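Local coordinates for protein glutathione synthetase-like effector 30 (Gpa-GSS30-apo) (Globodera pallida, PDB 5OET) that is a glutathione synthetase-like effector of a plant-parasitic nematode, related to the ATP-dependent ligases that join glycine to gamma-glutamylcysteine and probably diverged from that housekeeping role, at residues 219-224 / 496-501; 192-197 / 223-228. One frame throughout, in Å; residues are numbered along the deposited sequence.

Overall arrangement
The two contacts lie side by side, their centres about 9 Å apart and both buried, and they share D223 and Q224. Along the chain, 192-197 comes first and runs into helix 196-210; the loop 219-224 follows, then 223-228 opens helix 225-240, and strand 490-504 supplies 496-501 some 270 residues later. Contact 1 fixes the loop to that strand of the large mixed sheet, while contact 2 brings together the N-terminal ends of the two helices beside the same sheet. T197 and H498 touch between them. D223 links the two: its carboxylate bonds both H498 of the strand and T225 of helix 225-240, while T197 of helix 196-210 packs against it.

Contact 1: residues 219-224 / 496-501; sequences VMPSDQ and TGHMMK
H498 lays its imidazole against the loop 219-224, with CE1 3.8 Å from P221 CB and the carbonyl oxygens of P221 and S222 at the ring edge. P221 O lies in the ring plane, 3.2 Å from H498 NE2, but the N-H...O angle of 126° makes this hydrogen bond weak. The ring gets there through the crowded rotamer, CG between the backbone N and the carbonyl carbon (chi1 63°), which swings its end nearer to the loop than its CB direction alone would suggest. D223 approaches differently: OD1 sits over one ring face and accepts the backbone N-H of H498 at 2.9 Å. That bond is fairly straight (159°), although the donor meets OD1 from above the carboxylate plane. CG of D223 is anti to the backbone N, carrying the acid toward the strand, and OD1 has a second partner in the T225 hydroxyl. Strand 490-504 belongs to the large mixed sheet and is antiparallel to strand 469-484, with backbone bonds joining G497 to F478 and M499 to G476. D223 OD1 packs on G497 CA at 3.2 Å. From helix 98-119, F101 meets the H498 ring edge-to-face and also touches P221.

Contact 2: residues 192-197 / 223-228; sequences GSFGTT and DQTDTM
Where helix 196-210 and helix 225-240 begin, F194 packs on the first turn of the second helix and T197 on D223 just before it; G195 and D226 bring their CA atoms within 5.0 Å. With CG anti to its carbonyl carbon (chi1 -75°), F194 sets its ring edge in plane with T225 CG2, 3.7 Å from CD1. M228 extends with CG anti to N, then bends at chi3 (70°) to bring CE within 3.4 Å of F194 CE1. F478 of strand 469-484 touches F194, T225 and M228, closing the cluster against the sheet. T197 turns CG2 toward the D223 carboxylate, crossing it at about a right angle, while OG1 donates to S193 O. The carboxylate forms an Asx turn: OD2 accepts T225 N at 3.2 Å from above its plane, and OD1 receives T225 OG1 at 2.7 Å through its syn lone pair. D226 takes the crowded rotamer, CG between N and the carbonyl carbon, and OD1 accepts T227 N. F194 O abuts T225 CG2 and D226 CB, close to D226 N but not hydrogen-bonded. No hydrogen bond crosses, so the segments meet by packing, partly of carbon groups against oxygens.

Contact 1: residues 219-224 / 496-501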
loop_
_atom_site.group_PDB
_atom_site.type_symbol
_atom_site.label_atom_id
_atom_site.label_comp_id
_atom_site.label_asym_id
_atom_site.label_seq_id
_atom_site.Cartn_x
_atom_site.Cartn_y
_atom_site.Cartn_z
ATOM N N VAL A 219 -17.380 17.403 -4.768
ATOM C CA VAL A 219 -18.368 16.368 -4.558
ATOM C C VAL A 219 -17.760 15.139 -3.867
ATOM O O VAL A 219 -18.491 14.322 -3.303
ATOM C CB VAL A 219 -18.997 15.929 -5.878
ATOM C CG1 VAL A 219 -20.163 15.014 -5.577
ATOM C CG2 VAL A 219 -19.450 17.140 -6.694
ATOM N N MET A 220 -16.440 14.989 -3.938
ATOM C CA MET A 220 -15.701 13.998 -3.171
ATOM C C MET A 220 -14.559 14.746 -2.501
ATOM O O MET A 220 -13.488 14.870 -3.086
ATOM C CB MET A 220 -15.186 12.913 -4.106
ATOM C CG MET A 220 -16.269 11.958 -4.576
ATOM S SD MET A 220 -15.542 10.557 -5.419
ATOM C CE MET A 220 -15.067 11.380 -6.938
ATOM N N PRO A 221 -14.795 15.286 -1.287
ATOM C CA PRO A 221 -13.813 16.148 -0.642
ATOM C C PRO A 221 -12.563 15.429 -0.174
ATOM O O PRO A 221 -12.651 14.338 0.369
ATOM C CB PRO A 221 -14.567 16.699 0.576
ATOM C CG PRO A 221 -16.000 16.475 0.277
ATOM C CD PRO A 221 -16.005 15.178 -0.460
ATOM N N SER A 222 -11.413 16.072 -0.397
ATOM C CA SER A 222 -10.115 15.547 0.035
ATOM C C SER A 222 -10.063 15.330 1.544
ATOM O O SER A 222 -10.554 16.131 2.327
ATOM C CB SER A 222 -8.963 16.483 -0.381
ATOM O OG SER A 222 -8.651 16.324 -1.752
ATOM N N ASP A 223 -9.484 14.213 1.919
ATOM C CA ASP A 223 -9.176 13.922 3.288
ATOM C C ASP A 223 -7.680 13.616 3.452
ATOM O O ASP A 223 -7.145 12.728 2.766
ATOM C CB ASP A 223 -9.976 12.714 3.727
ATOM C CG ASP A 223 -9.686 12.363 5.143
ATOM O OD1 ASP A 223 -10.253 13.040 6.028
ATOM O OD2 ASP A 223 -8.847 11.460 5.366
ATOM N N GLN A 224 -7.016 14.343 4.348
ATOM C CA GLN A 224 -5.647 14.019 4.747
ATOM C C GLN A 224 -5.626 13.781 6.271
ATOM O O GLN A 224 -5.046 14.545 7.029
ATOM C CB GLN A 224 -4.660 15.114 4.319
ATOM C CG GLN A 224 -4.834 15.669 2.905
ATOM C CD GLN A 224 -5.533 17.027 2.876
ATOM O OE1 GLN A 224 -4.992 18.034 3.368
ATOM N NE2 GLN A 224 -6.762 17.055 2.311
ATOM N N THR A 496 -9.753 19.255 10.015
ATOM C CA THR A 496 -10.782 18.233 10.133
ATOM C C THR A 496 -10.552 17.149 9.108
ATOM O O THR A 496 -9.887 17.366 8.091
ATOM C CB THR A 496 -12.184 18.786 9.911
ATOM O OG1 THR A 496 -12.132 19.723 8.833
ATOM C CG2 THR A 496 -12.684 19.441 11.186
ATOM N N GLY A 497 -11.095 15.976 9.414
ATOM C CA GLY A 497 -11.092 14.826 8.521
ATOM C C GLY A 497 -12.456 14.168 8.503
ATOM O O GLY A 497 -13.329 14.523 9.302
ATOM N N HIS A 498 -12.639 13.200 7.612
ATOM C CA HIS A 498 -13.938 12.528 7.491
ATOM C C HIS A 498 -13.841 11.185 6.794
ATOM O O HIS A 498 -13.074 11.017 5.850
ATOM C CB HIS A 498 -14.931 13.428 6.743
ATOM C CG HIS A 498 -14.524 13.709 5.337
ATOM N ND1 HIS A 498 -13.688 14.750 4.984
ATOM C CD2 HIS A 498 -14.800 13.043 4.193
ATOM C CE1 HIS A 498 -13.486 14.723 3.676
ATOM N NE2 HIS A 498 -14.159 13.704 3.170
ATOM N N MET A 499 -14.665 10.258 7.253
ATOM C CA MET A 499 -14.731 8.905 6.722
ATOM C C MET A 499 -16.182 8.466 6.705
ATOM O O MET A 499 -17.055 9.179 7.203
ATOM C CB MET A 499 -13.948 7.976 7.633
ATOM C CG MET A 499 -14.554 7.895 9.034
ATOM S SD MET A 499 -14.039 6.415 9.874
ATOM C CE MET A 499 -14.946 5.207 8.951
ATOM N N MET A 500 -16.427 7.271 6.194
ATOM C CA MET A 500 -17.786 6.744 6.149
ATOM C C MET A 500 -17.749 5.241 6.268
ATOM O O MET A 500 -16.777 4.608 5.891
ATOM C CB MET A 500 -18.453 7.186 4.858
ATOM C CG MET A 500 -19.930 6.899 4.733
ATOM S SD MET A 500 -20.692 7.923 3.440
ATOM C CE MET A 500 -20.932 9.406 4.385
ATOM N N LYS A 501 -18.797 4.683 6.840
ATOM C CA LYS A 501 -18.941 3.240 6.953
ATOM C C LYS A 501 -20.373 2.905 6.615
ATOM O O LYS A 501 -21.265 3.545 7.116
ATOM C CB LYS A 501 -18.591 2.759 8.370
ATOM C CG LYS A 501 -17.106 2.709 8.684
ATOM C CD LYS A 501 -16.483 1.314 8.565
ATOM C CE LYS A 501 -16.554 0.519 9.868
ATOM N NZ LYS A 501 -15.890 -0.811 9.752
#

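Contact 2: residues 192-197 / 223-228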
loop_
_atom_site.group_PDB
_atom_site.type_symbol
_atom_site.label_atom_id
_atom_site.label_comp_id
_atom_site.label_asym_id
_atom_site.label_seq_id
_atom_site.Cartn_x
_atom_site.Cartn_y
_atom_site.Cartn_z
ATOM N N GLY A 192 -9.979 4.102 15.442
ATOM C CA GLY A 192 -9.784 3.503 14.128
ATOM C C GLY A 192 -9.800 4.500 12.981
ATOM O O GLY A 192 -10.380 5.573 13.077
ATOM N N SER A 193 -9.143 4.110 11.894
ATOM C CA SER A 193 -9.214 4.741 10.567
ATOM C C SER A 193 -8.496 6.078 10.349
ATOM O O SER A 193 -8.831 6.805 9.420
ATOM C CB SER A 193 -10.664 4.841 10.110
ATOM O OG SER A 193 -11.311 3.598 10.318
ATOM N N PHE A 194 -7.478 6.391 11.144
ATOM C CA PHE A 194 -6.589 7.502 10.787
ATOM C C PHE A 194 -5.864 7.299 9.428
ATOM O O PHE A 194 -5.811 8.219 8.582
ATOM C CB PHE A 194 -5.529 7.718 11.861
ATOM C CG PHE A 194 -6.036 8.369 13.107
ATOM C CD1 PHE A 194 -6.670 9.598 13.062
ATOM C CD2 PHE A 194 -5.813 7.792 14.334
ATOM C CE1 PHE A 194 -7.116 10.215 14.216
ATOM C CE2 PHE A 194 -6.254 8.407 15.492
ATOM C CZ PHE A 194 -6.912 9.619 15.430
ATOM N N GLY A 195 -5.296 6.103 9.247
ATOM C CA GLY A 195 -4.500 5.770 8.065
ATOM C C GLY A 195 -5.340 5.277 6.898
ATOM O O GLY A 195 -5.038 5.590 5.738
ATOM N N THR A 196 -6.407 4.534 7.197
ATOM C CA THR A 196 -7.281 3.992 6.150
ATOM C C THR A 196 -8.096 5.066 5.404
ATOM O O THR A 196 -8.420 4.887 4.218
ATOM C CB THR A 196 -8.278 2.920 6.665
ATOM O OG1 THR A 196 -9.264 3.519 7.511
ATOM C CG2 THR A 196 -7.559 1.797 7.418
ATOM N N THR A 197 -8.438 6.153 6.091
ATOM C CA THR A 197 -9.358 7.145 5.546
ATOM C C THR A 197 -8.888 7.873 4.304
ATOM O O THR A 197 -9.600 7.898 3.320
ATOM C CB THR A 197 -9.745 8.152 6.621
ATOM O OG1 THR A 197 -10.407 7.439 7.669
ATOM C CG2 THR A 197 -10.703 9.216 6.082
ATOM N N ASP A 223 -9.484 14.213 1.919
ATOM C CA ASP A 223 -9.176 13.922 3.288
ATOM C C ASP A 223 -7.680 13.616 3.452
ATOM O O ASP A 223 -7.145 12.728 2.766
ATOM C CB ASP A 223 -9.976 12.714 3.727
ATOM C CG ASP A 223 -9.686 12.363 5.143
ATOM O OD1 ASP A 223 -10.253 13.040 6.028
ATOM O OD2 ASP A 223 -8.847 11.460 5.366
ATOM N N GLN A 224 -7.016 14.343 4.348
ATOM C CA GLN A 224 -5.647 14.019 4.747
ATOM C C GLN A 224 -5.626 13.781 6.271
ATOM O O GLN A 224 -5.046 14.545 7.029
ATOM C CB GLN A 224 -4.660 15.114 4.319
ATOM C CG GLN A 224 -4.834 15.669 2.905
ATOM C CD GLN A 224 -5.533 17.027 2.876
ATOM O OE1 GLN A 224 -4.992 18.034 3.368
ATOM N NE2 GLN A 224 -6.762 17.055 2.311
ATOM N N THR A 225 -6.283 12.712 6.709
ATOM C CA THR A 225 -6.433 12.420 8.134
ATOM C C THR A 225 -5.179 11.766 8.724
ATOM O O THR A 225 -4.897 11.945 9.916
ATOM C CB THR A 225 -7.693 11.571 8.396
ATOM O OG1 THR A 225 -8.838 12.397 8.231
ATOM C CG2 THR A 225 -7.742 11.039 9.804
ATOM N N ASP A 226 -4.438 11.009 7.914
ATOM C CA ASP A 226 -3.096 10.546 8.348
ATOM C C ASP A 226 -2.175 11.734 8.666
ATOM O O ASP A 226 -1.521 11.749 9.706
ATOM C CB ASP A 226 -2.432 9.543 7.362
ATOM C CG ASP A 226 -2.351 10.045 5.916
ATOM O OD1 ASP A 226 -2.823 11.176 5.594
ATOM O OD2 ASP A 226 -1.819 9.255 5.091
ATOM N N THR A 227 -2.183 12.734 7.791
ATOM C CA THR A 227 -1.475 13.987 8.007
ATOM C C THR A 227 -1.963 14.729 9.252
ATOM O O THR A 227 -1.156 15.232 10.018
ATOM C CB THR A 227 -1.628 14.893 6.768
ATOM O OG1 THR A 227 -0.988 14.250 5.667
ATOM C CG2 THR A 227 -1.023 16.288 6.968
ATOM N N MET A 228 -3.284 14.803 9.427
ATOM C CA MET A 228 -3.889 15.486 10.565
ATOM C C MET A 228 -3.318 14.985 11.883
ATOM O O MET A 228 -2.946 15.786 12.758
ATOM C CB MET A 228 -5.397 15.228 10.576
ATOM C CG MET A 228 -6.125 15.732 11.816
ATOM S SD MET A 228 -7.618 14.823 12.224
ATOM C CE MET A 228 -6.992 13.249 12.784
#